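Local coordinates for glycerol-3-phosphate dehydrogenase [NAD(+)] (Dunaliella salina, PDB 6IUY), which probably catalyses NAD-dependent interconversion of sn-glycerol 3-phosphate and dihydroxyacetone phosphate, and pairs this dehydrogenase with a phosphatase-like unit to allow direct production of glycerol, at residues A[377-382]-A[390-395]; A[383-388]-A[396-401]; A[266-271]-A[348-353]. All blocks are in the same frame, centred on the assembly; numbering follows the deposited sequence.

Interaction 1. Residues A[377-382]-A[390-395]; sequences SLTKGM and QLISQM. With NAD (nicotinamide-adenine-dinucleotide), chain C; 13P (1,3-dihydroxyacetonephosphate), chain D.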
loop_
_atom_site.group_PDB
_atom_site.type_symbol
_atom_site.label_atom_id
_atom_site.label_comp_id
_atom_site.label_asym_id
_atom_site.label_seq_id
_atom_site.Cartn_x
_atom_site.Cartn_y
_atom_site.Cartn_z
ATOM N N SER A 377 -18.092 6.387 -12.604
ATOM C CA SER A 377 -18.008 5.032 -13.128
ATOM C C SER A 377 -17.658 4.051 -12.019
ATOM O O SER A 377 -16.771 4.306 -11.199
ATOM C CB SER A 377 -16.966 4.972 -14.240
ATOM O OG SER A 377 -16.769 3.638 -14.662
ATOM N N LEU A 378 -18.388 2.947 -11.973
ATOM C CA LEU A 378 -18.138 1.866 -11.036
ATOM C C LEU A 378 -17.520 0.683 -11.774
ATOM O O LEU A 378 -17.280 -0.371 -11.191
ATOM C CB LEU A 378 -19.444 1.440 -10.360
ATOM C CG LEU A 378 -19.886 2.194 -9.109
ATOM C CD1 LEU A 378 -19.911 3.708 -9.338
ATOM C CD2 LEU A 378 -21.245 1.695 -8.668
ATOM N N THR A 379 -17.243 0.877 -13.059
ATOM C CA THR A 379 -16.932 -0.221 -13.969
ATOM C C THR A 379 -15.439 -0.572 -14.067
ATOM O O THR A 379 -14.573 0.314 -14.079
ATOM C CB THR A 379 -17.468 0.119 -15.375
ATOM O OG1 THR A 379 -18.899 0.151 -15.330
ATOM C CG2 THR A 379 -17.017 -0.915 -16.423
ATOM N N LYS A 380 -15.144 -1.866 -14.175
ATOM C CA LYS A 380 -13.766 -2.342 -14.210
ATOM C C LYS A 380 -13.507 -3.063 -15.522
ATOM O O LYS A 380 -14.289 -3.925 -15.953
ATOM C CB LYS A 380 -13.488 -3.251 -12.995
ATOM C CG LYS A 380 -13.528 -2.482 -11.683
ATOM C CD LYS A 380 -13.558 -3.374 -10.447
ATOM C CE LYS A 380 -13.784 -2.518 -9.214
ATOM N NZ LYS A 380 -13.919 -3.289 -7.932
ATOM N N GLY A 381 -12.429 -2.673 -16.183
ATOM C CA GLY A 381 -12.175 -3.108 -17.544
ATOM C C GLY A 381 -11.692 -1.900 -18.319
ATOM O O GLY A 381 -11.757 -0.749 -17.838
ATOM N N MET A 382 -11.187 -2.150 -19.514
ATOM C CA MET A 382 -10.672 -1.063 -20.327
ATOM C C MET A 382 -10.918 -1.325 -21.799
ATOM O O MET A 382 -11.218 -2.457 -22.200
ATOM C CB MET A 382 -9.172 -0.868 -20.087
ATOM C CG MET A 382 -8.300 -2.027 -20.563
ATOM S SD MET A 382 -6.564 -1.535 -20.660
ATOM C CE MET A 382 -5.799 -3.095 -21.037
ATOM N N GLN A 390 -7.561 2.696 -22.435
ATOM C CA GLN A 390 -8.595 3.687 -22.168
ATOM C C GLN A 390 -9.515 3.126 -21.095
ATOM O O GLN A 390 -10.245 2.166 -21.348
ATOM C CB GLN A 390 -9.376 4.028 -23.447
ATOM C CG GLN A 390 -10.605 4.893 -23.221
ATOM C CD GLN A 390 -11.371 5.207 -24.509
ATOM O OE1 GLN A 390 -11.958 4.322 -25.138
ATOM N NE2 GLN A 390 -11.369 6.476 -24.901
ATOM N N LEU A 391 -9.471 3.688 -19.888
ATOM C CA LEU A 391 -10.338 3.198 -18.817
ATOM C C LEU A 391 -11.728 3.809 -18.981
ATOM O O LEU A 391 -11.915 4.751 -19.748
ATOM C CB LEU A 391 -9.759 3.527 -17.439
ATOM C CG LEU A 391 -8.326 3.023 -17.268
ATOM C CD1 LEU A 391 -7.759 3.336 -15.885
ATOM C CD2 LEU A 391 -8.287 1.537 -17.568
ATOM N N ILE A 392 -12.710 3.291 -18.261
ATOM C CA ILE A 392 -14.060 3.757 -18.504
ATOM C C ILE A 392 -14.190 5.265 -18.280
ATOM O O ILE A 392 -14.872 5.954 -19.050
ATOM C CB ILE A 392 -15.076 3.028 -17.641
ATOM C CG1 ILE A 392 -14.896 1.524 -17.814
ATOM C CG2 ILE A 392 -16.514 3.460 -18.049
ATOM C CD1 ILE A 392 -14.662 1.122 -19.270
ATOM N N SER A 393 -13.530 5.789 -17.252
ATOM C CA SER A 393 -13.678 7.203 -16.953
ATOM C C SER A 393 -13.072 8.057 -18.074
ATOM O O SER A 393 -13.569 9.144 -18.367
ATOM C CB SER A 393 -13.046 7.552 -15.609
ATOM O OG SER A 393 -11.682 7.897 -15.770
ATOM N N GLN A 394 -12.023 7.563 -18.725
ATOM C CA GLN A 394 -11.451 8.309 -19.834
ATOM C C GLN A 394 -12.363 8.192 -21.043
ATOM O O GLN A 394 -12.404 9.084 -21.882
ATOM C CB GLN A 394 -10.043 7.815 -20.190
ATOM C CG GLN A 394 -9.070 7.718 -19.008
ATOM C CD GLN A 394 -7.755 7.062 -19.406
ATOM O OE1 GLN A 394 -7.721 5.907 -19.835
ATOM N NE2 GLN A 394 -6.672 7.812 -19.301
ATOM N N MET A 395 -13.089 7.084 -21.130
ATOM C CA MET A 395 -13.994 6.839 -22.241
ATOM C C MET A 395 -15.185 7.780 -22.160
ATOM O O MET A 395 -15.633 8.319 -23.167
ATOM C CB MET A 395 -14.466 5.388 -22.233
ATOM C CG MET A 395 -15.493 5.077 -23.291
ATOM S SD MET A 395 -16.180 3.426 -23.072
ATOM C CE MET A 395 -14.747 2.414 -23.389
HETATM P PA NAD C . -23.078 -8.389 -14.021
HETATM O O1A NAD C . -24.043 -8.806 -12.990
HETATM O O2A NAD C . -21.732 -9.097 -13.944
HETATM O O5B NAD C . -23.668 -8.676 -15.512
HETATM C C5B NAD C . -25.085 -8.756 -15.725
HETATM C C4B NAD C . -25.546 -7.585 -16.630
HETATM O O4B NAD C . -25.059 -7.736 -17.831
HETATM C C3B NAD C . -27.064 -7.654 -16.816
HETATM O O3B NAD C . -27.724 -6.728 -16.082
HETATM C C2B NAD C . -27.275 -7.388 -18.319
HETATM O O2B NAD C . -28.372 -6.384 -18.473
HETATM C C1B NAD C . -26.132 -6.947 -18.720
HETATM N N9A NAD C . -25.971 -7.237 -20.081
HETATM C C8A NAD C . -25.962 -8.442 -20.697
HETATM N N7A NAD C . -25.778 -8.219 -22.018
HETATM C C5A NAD C . -25.695 -6.877 -22.227
HETATM C C6A NAD C . -25.531 -6.112 -23.367
HETATM N N6A NAD C . -25.407 -6.592 -24.701
HETATM N N1A NAD C . -25.463 -4.778 -23.276
HETATM C C2A NAD C . -25.571 -4.182 -22.054
HETATM N N3A NAD C . -25.745 -4.925 -20.937
HETATM C C4A NAD C . -25.805 -6.272 -21.030
HETATM O O3 NAD C . -22.858 -6.806 -13.867
HETATM P PN NAD C . -22.333 -6.019 -12.573
HETATM O O1N NAD C . -22.223 -6.948 -11.376
HETATM O O2N NAD C . -23.254 -4.870 -12.232
HETATM O O5D NAD C . -20.871 -5.523 -12.900
HETATM C C5D NAD C . -20.638 -4.497 -13.848
HETATM C C4D NAD C . -19.308 -3.828 -13.477
HETATM O O4D NAD C . -19.200 -3.716 -12.166
HETATM C C3D NAD C . -18.171 -4.727 -13.919
HETATM O O3D NAD C . -17.254 -3.984 -14.561
HETATM C C2D NAD C . -17.580 -5.308 -12.604
HETATM O O2D NAD C . -16.155 -5.638 -12.865
HETATM C C1D NAD C . -17.770 -4.353 -11.738
HETATM N N1N NAD C . -17.866 -4.774 -10.354
HETATM C C2N NAD C . -18.589 -5.882 -9.966
HETATM C C3N NAD C . -18.653 -6.244 -8.622
HETATM C C7N NAD C . -19.451 -7.508 -8.232
HETATM O O7N NAD C . -19.305 -8.013 -7.136
HETATM N N7N NAD C . -20.378 -8.059 -9.189
HETATM C C4N NAD C . -18.006 -5.504 -7.656
HETATM C C5N NAD C . -17.303 -4.373 -8.033
HETATM C C6N NAD C . -17.251 -4.017 -9.382
HETATM P P 13P D . -15.170 -10.413 -9.568
HETATM O O1P 13P D . -14.335 -9.444 -8.767
HETATM O O2P 13P D . -16.276 -10.869 -8.661
HETATM O O3P 13P D . -14.279 -11.557 -9.975
HETATM O O1 13P D . -15.835 -9.833 -10.900
HETATM C C1 13P D . -15.506 -8.569 -11.431
HETATM C C2 13P D . -15.603 -7.612 -10.290
HETATM O O2 13P D . -16.406 -7.815 -9.404
HETATM C C3 13P D . -14.711 -6.405 -10.221
HETATM O O3 13P D . -14.318 -6.219 -8.870
HETATM O O HOH W 1 -12.185 1.246 -16.246
#
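I392 packs against S377, T379 and G381 in a buried van der Waals contact, where the loop leaving strand 374-377 passes the first turn of helix 392-400. The branches of I392 divide the work. CG2 sits 3.4 Å from S377 OG, CG1 lies 3.5 Å from T379 CG2, and CD1 reaches on to the carbonyl oxygen of G381. The side chains of T379 and I392 cross at about a right angle. With OG anti to its backbone nitrogen (chi1 174°), S377 turns the hydroxyl along the chain to accept from the T379 amide at 3.2 Å, N to OG, which makes an ST turn. Farther along, M382 CB rests on L391 CD2 at 3.6 Å. No direct hydrogen bond joins the segments; a water links them, accepting from I392 N at 2.9 Å and lying 2.6 Å from G381 O.

The opposite flank of the loop faces the ligands. T379 CG2 is close to the ribose oxygen O3D of NAD as well as to I392, while its OG1 is bonded to A351 O. K380 N donates to that same O3D at 3.0 Å in a nearly straight bond (172°). The extended K380 side chain carries NZ to O3 of dihydroxyacetone phosphate, 3.1 Å away, and D519 pairs with the same amino group. K464, R528 and N529 also hydrogen-bond this ligand. The loop thus holds cofactor and substrate with polar groups on one flank while an isoleucine and a water back it on the other, so helix 392-400 serves as a second shell to the active site.

Interaction 2. Residues A[383-388]-A[396-401]; sequences RVRAEG and VSRILG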
loop_
_atom_site.group_PDB
_atom_site.type_symbol
_atom_site.label_atom_id
_atom_site.label_comp_id
_atom_site.label_asym_id
_atom_site.label_seq_id
_atom_site.Cartn_x
_atom_site.Cartn_y
_atom_site.Cartn_z
ATOM N N ARG A 383 -10.790 -0.281 -22.609
ATOM C CA ARG A 383 -10.740 -0.479 -24.047
ATOM C C ARG A 383 -9.329 -0.200 -24.513
ATOM O O ARG A 383 -8.674 0.722 -24.017
ATOM C CB ARG A 383 -11.746 0.430 -24.790
ATOM C CG ARG A 383 -11.830 0.112 -26.303
ATOM C CD ARG A 383 -12.854 0.982 -27.037
ATOM N NE ARG A 383 -12.311 2.298 -27.364
ATOM C CZ ARG A 383 -12.051 2.723 -28.596
ATOM N NH1 ARG A 383 -11.555 3.938 -28.785
ATOM N NH2 ARG A 383 -12.300 1.940 -29.641
ATOM N N VAL A 384 -8.849 -0.981 -25.465
ATOM C CA VAL A 384 -7.561 -0.685 -26.059
ATOM C C VAL A 384 -7.723 0.319 -27.197
ATOM O O VAL A 384 -8.451 0.075 -28.151
ATOM C CB VAL A 384 -6.878 -1.942 -26.593
ATOM C CG1 VAL A 384 -5.471 -1.607 -27.071
ATOM C CG2 VAL A 384 -6.835 -3.002 -25.508
ATOM N N ARG A 385 -7.028 1.442 -27.096
ATOM C CA ARG A 385 -7.126 2.506 -28.082
ATOM C C ARG A 385 -5.745 3.067 -28.366
ATOM O O ARG A 385 -4.965 3.287 -27.434
ATOM C CB ARG A 385 -8.056 3.609 -27.582
ATOM C CG ARG A 385 -7.976 4.888 -28.368
ATOM C CD ARG A 385 -8.586 6.023 -27.587
ATOM N NE ARG A 385 -8.029 7.300 -28.014
ATOM C CZ ARG A 385 -8.594 8.092 -28.916
ATOM N NH1 ARG A 385 -9.745 7.736 -29.474
ATOM N NH2 ARG A 385 -8.014 9.241 -29.248
ATOM N N ALA A 386 -5.437 3.291 -29.643
ATOM C CA ALA A 386 -4.130 3.831 -30.030
ATOM C C ALA A 386 -3.001 3.118 -29.306
ATOM O O ALA A 386 -2.147 3.766 -28.701
ATOM C CB ALA A 386 -4.062 5.324 -29.741
ATOM N N GLU A 387 -3.033 1.788 -29.330
ATOM C CA GLU A 387 -2.054 0.969 -28.607
ATOM C C GLU A 387 -1.911 1.338 -27.121
ATOM O O GLU A 387 -0.876 1.079 -26.510
ATOM C CB GLU A 387 -0.689 1.056 -29.293
ATOM C CG GLU A 387 -0.617 0.267 -30.594
ATOM C CD GLU A 387 0.713 0.448 -31.322
ATOM O OE1 GLU A 387 1.440 1.423 -31.015
ATOM O OE2 GLU A 387 1.032 -0.385 -32.203
ATOM N N GLY A 388 -2.955 1.928 -26.543
ATOM C CA GLY A 388 -2.926 2.314 -25.142
ATOM C C GLY A 388 -4.186 1.948 -24.368
ATOM O O GLY A 388 -5.212 1.574 -24.944
ATOM N N VAL A 396 -15.676 7.995 -20.946
ATOM C CA VAL A 396 -16.829 8.845 -20.739
ATOM C C VAL A 396 -16.501 10.300 -21.034
ATOM O O VAL A 396 -17.284 11.013 -21.675
ATOM C CB VAL A 396 -17.357 8.713 -19.315
ATOM C CG1 VAL A 396 -18.322 9.858 -18.991
ATOM C CG2 VAL A 396 -18.023 7.355 -19.142
ATOM N N SER A 397 -15.333 10.736 -20.583
ATOM C CA SER A 397 -14.893 12.107 -20.810
ATOM C C SER A 397 -14.702 12.393 -22.292
ATOM O O SER A 397 -15.211 13.376 -22.810
ATOM C CB SER A 397 -13.589 12.386 -20.050
ATOM O OG SER A 397 -13.825 12.389 -18.652
ATOM N N ARG A 398 -13.966 11.528 -22.972
ATOM C CA ARG A 398 -13.676 11.744 -24.370
ATOM C C ARG A 398 -14.931 11.728 -25.250
ATOM O O ARG A 398 -15.066 12.547 -26.148
ATOM C CB ARG A 398 -12.681 10.698 -24.870
ATOM C CG ARG A 398 -12.489 10.731 -26.384
ATOM C CD ARG A 398 -11.372 9.807 -26.820
ATOM N NE ARG A 398 -10.096 10.220 -26.237
ATOM C CZ ARG A 398 -9.273 11.096 -26.804
ATOM N NH1 ARG A 398 -9.595 11.646 -27.970
ATOM N NH2 ARG A 398 -8.133 11.422 -26.208
ATOM N N ILE A 399 -15.848 10.800 -24.999
ATOM C CA ILE A 399 -16.965 10.601 -25.912
ATOM C C ILE A 399 -18.183 11.456 -25.553
ATOM O O ILE A 399 -18.895 11.909 -26.436
ATOM C CB ILE A 399 -17.403 9.138 -25.950
ATOM C CG1 ILE A 399 -16.355 8.288 -26.673
ATOM C CG2 ILE A 399 -18.762 9.029 -26.623
ATOM C CD1 ILE A 399 -16.549 6.784 -26.476
ATOM N N LEU A 400 -18.407 11.674 -24.263
ATOM C CA LEU A 400 -19.550 12.432 -23.800
ATOM C C LEU A 400 -19.181 13.847 -23.375
ATOM O O LEU A 400 -20.064 14.669 -23.120
ATOM C CB LEU A 400 -20.229 11.704 -22.636
ATOM C CG LEU A 400 -20.850 10.360 -23.039
ATOM C CD1 LEU A 400 -21.439 9.645 -21.825
ATOM C CD2 LEU A 400 -21.914 10.610 -24.097
ATOM N N GLY A 401 -17.882 14.123 -23.275
ATOM C CA GLY A 401 -17.404 15.462 -22.962
ATOM C C GLY A 401 -17.697 15.951 -21.559
ATOM O O GLY A 401 -17.761 17.155 -21.306
#
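R385 and R398 meet through their guanidinium groups, which lie flat on one another with centres 3.7 Å apart and planes tilted by 22°. The two side chains come from opposite directions, R385 from the end of a strand and R398 from the last turns of a helix, and practically all of the surface buried here belongs to them. The stack is displaced: R385 NH2 lies over the rim of the R398 group, 3.3 Å from R398 CZ. Its closest neighbour is R398 NH1 at 3.1 Å, but both are donors and no hydrogen bond joins them. On the other branch, R385 NH1 sits 3.7 Å from R398 CD, so part of the overlap is on aliphatic carbon. R385 is extended from CG to NE, whereas R398 is bent at chi3 (-62°), which turns its flat end to face the other arginine.

The strand belongs to a beta hairpin, 382-385 with 388-391, closed by a type I' turn from R385 to G388. A pair of backbone bonds shuts it, R385 N to G388 O at 2.8 Å and G388 N to R385 O at 2.6 Å, with A386 and E387 at its corners in left-handed backbone conformations. Helix 392-400 follows directly on the hairpin, and R398 reaches from it to R385. Q390 touches both arginines, its NE2 packing against their CD carbons; its OE1 is bonded to R383 NE.

Two like charges at this range probably repel, and the flat overlap would soften the cost through dispersion. The setting suits this, since the contact is at the protein surface, where solvent can screen the charges. V384, next to R385 in the strand, instead packs on helix 564-577.

Interaction 3. Residues A[266-271]-A[348-353]; sequences AWACTA and IFCAPH. With NAD (nicotinamide-adenine-dinucleotide), chain C.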
loop_
_atom_site.group_PDB
_atom_site.type_symbol
_atom_site.label_atom_id
_atom_site.label_comp_id
_atom_site.label_asym_id
_atom_site.label_seq_id
_atom_site.Cartn_x
_atom_site.Cartn_y
_atom_site.Cartn_z
ATOM N N ALA A 266 -25.453 -7.261 -10.889
ATOM C CA ALA A 266 -25.335 -7.540 -9.475
ATOM C C ALA A 266 -24.874 -6.310 -8.705
ATOM O O ALA A 266 -25.501 -5.923 -7.736
ATOM C CB ALA A 266 -24.361 -8.725 -9.252
ATOM N N TRP A 267 -23.781 -5.705 -9.147
ATOM C CA TRP A 267 -23.181 -4.554 -8.462
ATOM C C TRP A 267 -23.961 -3.277 -8.780
ATOM O O TRP A 267 -24.160 -2.410 -7.919
ATOM C CB TRP A 267 -21.698 -4.427 -8.877
ATOM C CG TRP A 267 -20.915 -3.270 -8.247
ATOM C CD1 TRP A 267 -20.097 -2.384 -8.907
ATOM C CD2 TRP A 267 -20.864 -2.899 -6.864
ATOM N NE1 TRP A 267 -19.539 -1.496 -8.010
ATOM C CE2 TRP A 267 -19.994 -1.791 -6.755
ATOM C CE3 TRP A 267 -21.462 -3.397 -5.704
ATOM C CZ2 TRP A 267 -19.731 -1.159 -5.534
ATOM C CZ3 TRP A 267 -21.188 -2.781 -4.496
ATOM C CH2 TRP A 267 -20.330 -1.672 -4.422
ATOM N N ALA A 268 -24.416 -3.162 -10.018
ATOM C CA ALA A 268 -25.272 -2.028 -10.366
ATOM C C ALA A 268 -26.459 -1.970 -9.418
ATOM O O ALA A 268 -26.711 -0.920 -8.818
ATOM C CB ALA A 268 -25.722 -2.111 -11.801
ATOM N N CYS A 269 -27.153 -3.095 -9.219
ATOM C CA CYS A 269 -28.323 -3.101 -8.330
ATOM C C CYS A 269 -27.986 -2.882 -6.856
ATOM O O CYS A 269 -28.783 -2.265 -6.129
ATOM C CB CYS A 269 -29.118 -4.407 -8.456
ATOM S SG CYS A 269 -29.951 -4.635 -10.064
ATOM N N THR A 270 -26.855 -3.391 -6.360
ATOM C CA THR A 270 -26.666 -3.192 -4.929
ATOM C C THR A 270 -26.186 -1.756 -4.788
ATOM O O THR A 270 -26.516 -1.093 -3.824
ATOM C CB THR A 270 -25.715 -4.233 -4.226
ATOM O OG1 THR A 270 -24.529 -3.597 -3.721
ATOM C CG2 THR A 270 -25.380 -5.424 -5.107
ATOM N N ALA A 271 -25.494 -1.243 -5.801
ATOM C CA ALA A 271 -25.155 0.162 -5.816
ATOM C C ALA A 271 -26.422 1.059 -5.815
ATOM O O ALA A 271 -26.569 1.962 -4.966
ATOM C CB ALA A 271 -24.261 0.466 -7.027
ATOM N N ILE A 348 -24.497 7.517 -13.049
ATOM C CA ILE A 348 -23.656 6.442 -12.565
ATOM C C ILE A 348 -23.499 5.398 -13.671
ATOM O O ILE A 348 -24.471 4.828 -14.155
ATOM C CB ILE A 348 -24.249 5.808 -11.282
ATOM C CG1 ILE A 348 -24.443 6.879 -10.222
ATOM C CG2 ILE A 348 -23.336 4.731 -10.719
ATOM C CD1 ILE A 348 -25.342 6.471 -9.091
ATOM N N PHE A 349 -22.268 5.168 -14.105
ATOM C CA PHE A 349 -22.029 4.141 -15.095
ATOM C C PHE A 349 -21.553 2.858 -14.390
ATOM O O PHE A 349 -20.512 2.862 -13.732
ATOM C CB PHE A 349 -21.023 4.626 -16.140
ATOM C CG PHE A 349 -21.583 5.678 -17.069
ATOM C CD1 PHE A 349 -22.332 5.314 -18.185
ATOM C CD2 PHE A 349 -21.370 7.030 -16.828
ATOM C CE1 PHE A 349 -22.873 6.285 -19.046
ATOM C CE2 PHE A 349 -21.899 8.006 -17.692
ATOM C CZ PHE A 349 -22.655 7.622 -18.800
ATOM N N CYS A 350 -22.336 1.777 -14.515
ATOM C CA CYS A 350 -22.035 0.484 -13.889
ATOM C C CYS A 350 -22.532 -0.686 -14.738
ATOM O O CYS A 350 -23.499 -1.346 -14.396
ATOM C CB CYS A 350 -22.642 0.399 -12.493
ATOM S SG CYS A 350 -21.974 -0.972 -11.494
ATOM N N ALA A 351 -21.870 -0.939 -15.861
ATOM C CA ALA A 351 -22.253 -2.045 -16.729
ATOM C C ALA A 351 -20.994 -2.812 -17.063
ATOM O O ALA A 351 -19.936 -2.207 -17.078
ATOM C CB ALA A 351 -22.934 -1.526 -18.004
ATOM N N PRO A 352 -21.099 -4.131 -17.331
ATOM C CA PRO A 352 -19.911 -4.912 -17.717
ATOM C C PRO A 352 -19.150 -4.196 -18.809
ATOM O O PRO A 352 -19.773 -3.703 -19.761
ATOM C CB PRO A 352 -20.495 -6.232 -18.223
ATOM C CG PRO A 352 -21.769 -6.375 -17.477
ATOM C CD PRO A 352 -22.321 -4.954 -17.359
ATOM N N HIS A 353 -17.827 -4.111 -18.685
ATOM C CA HIS A 353 -17.113 -3.108 -19.468
ATOM C C HIS A 353 -17.088 -3.327 -20.984
ATOM O O HIS A 353 -16.831 -2.387 -21.728
ATOM C CB HIS A 353 -15.685 -2.975 -18.962
ATOM C CG HIS A 353 -14.777 -4.064 -19.425
ATOM N ND1 HIS A 353 -14.638 -5.254 -18.746
ATOM C CD2 HIS A 353 -13.934 -4.130 -20.481
ATOM C CE1 HIS A 353 -13.745 -6.007 -19.365
ATOM N NE2 HIS A 353 -13.313 -5.353 -20.429
HETATM P PA NAD C . -23.078 -8.389 -14.021
HETATM O O1A NAD C . -24.043 -8.806 -12.990
HETATM O O2A NAD C . -21.732 -9.097 -13.944
HETATM O O5B NAD C . -23.668 -8.676 -15.512
HETATM C C5B NAD C . -25.085 -8.756 -15.725
HETATM C C4B NAD C . -25.546 -7.585 -16.630
HETATM O O4B NAD C . -25.059 -7.736 -17.831
HETATM C C3B NAD C . -27.064 -7.654 -16.816
HETATM O O3B NAD C . -27.724 -6.728 -16.082
HETATM C C2B NAD C . -27.275 -7.388 -18.319
HETATM O O2B NAD C . -28.372 -6.384 -18.473
HETATM C C1B NAD C . -26.132 -6.947 -18.720
HETATM N N9A NAD C . -25.971 -7.237 -20.081
HETATM C C8A NAD C . -25.962 -8.442 -20.697
HETATM N N7A NAD C . -25.778 -8.219 -22.018
HETATM C C5A NAD C . -25.695 -6.877 -22.227
HETATM C C6A NAD C . -25.531 -6.112 -23.367
HETATM N N6A NAD C . -25.407 -6.592 -24.701
HETATM N N1A NAD C . -25.463 -4.778 -23.276
HETATM C C2A NAD C . -25.571 -4.182 -22.054
HETATM N N3A NAD C . -25.745 -4.925 -20.937
HETATM C C4A NAD C . -25.805 -6.272 -21.030
HETATM O O3 NAD C . -22.858 -6.806 -13.867
HETATM P PN NAD C . -22.333 -6.019 -12.573
HETATM O O1N NAD C . -22.223 -6.948 -11.376
HETATM O O2N NAD C . -23.254 -4.870 -12.232
HETATM O O5D NAD C . -20.871 -5.523 -12.900
HETATM C C5D NAD C . -20.638 -4.497 -13.848
HETATM C C4D NAD C . -19.308 -3.828 -13.477
HETATM O O4D NAD C . -19.200 -3.716 -12.166
HETATM C C3D NAD C . -18.171 -4.727 -13.919
HETATM O O3D NAD C . -17.254 -3.984 -14.561
HETATM C C2D NAD C . -17.580 -5.308 -12.604
HETATM O O2D NAD C . -16.155 -5.638 -12.865
HETATM C C1D NAD C . -17.770 -4.353 -11.738
HETATM N N1N NAD C . -17.866 -4.774 -10.354
HETATM C C2N NAD C . -18.589 -5.882 -9.966
HETATM C C3N NAD C . -18.653 -6.244 -8.622
HETATM C C7N NAD C . -19.451 -7.508 -8.232
HETATM O O7N NAD C . -19.305 -8.013 -7.136
HETATM N N7N NAD C . -20.378 -8.059 -9.189
HETATM C C4N NAD C . -18.006 -5.504 -7.656
HETATM C C5N NAD C . -17.303 -4.373 -8.033
HETATM C C6N NAD C . -17.251 -4.017 -9.382
#
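C350 reaches W267 and A268 just past the end of strand 346-349, beside the start of helix 266-282. Leading up to it, I348 lies in the strand and packs on V259 and M261 of the neighbouring strand 257-262, while F349 turns to helix 356-366. C350 then makes the contact. Its SG, anti to the backbone nitrogen (chi1 -165°), comes to 3.5 Å from W267 CD1. The sulfur stands obliquely to the indole, 52° off the normal of the five-membered ring. Its methylene and sulfur also rest on A268 CB, with SG to CB at 3.9 Å, and A268 CB touches C350 O as well.

A351 and P352 carry the chain past the cofactor: A351 C is 3.6 Å from NAD C5D, and P352 CG lies beside the adenosine ribose at 3.6 Å from O4B. H353 closes the segment by bonding through ND1 to Q563, which also hydrogen-bonds NAD.

Across from them the helix start grips the pyrophosphate. A266 N donates to O1A, W267 N to O1N and A268 N to O2N, each at 3.0 Å, as in the GxGxxA turn of a Rossmann fold. Over one face of W267 lies the nicotinamide, C5N 3.5 Å above the plane. Amides and the helix dipole probably stabilise the phosphate charge, while the indole gives the nicotinamide an apolar face and the sulfur packs beside the indole and near the ribose.

Overall arrangement
All three contacts fall in the NAD-dependent dehydrogenase portion of the chain. Interaction 3 closes first along the sequence; interactions 1 and 2 follow with alternating segments, sharing helix 392-400 and the two-stranded hairpin before it, their centres about 9 Å apart. Strands 346-349 and 374-377 are neighbours in the large mixed sheet, which puts interactions 3 and 1 side by side, about 12 Å between centres, and both touch NAD. Interaction 2 lies about 20 Å from interaction 3, centre to centre, yet V396 and L400 of its helix still pack on F349. Interactions 3 and 1 thus both line the cofactor site, and interaction 2 lies farther out, at the surface.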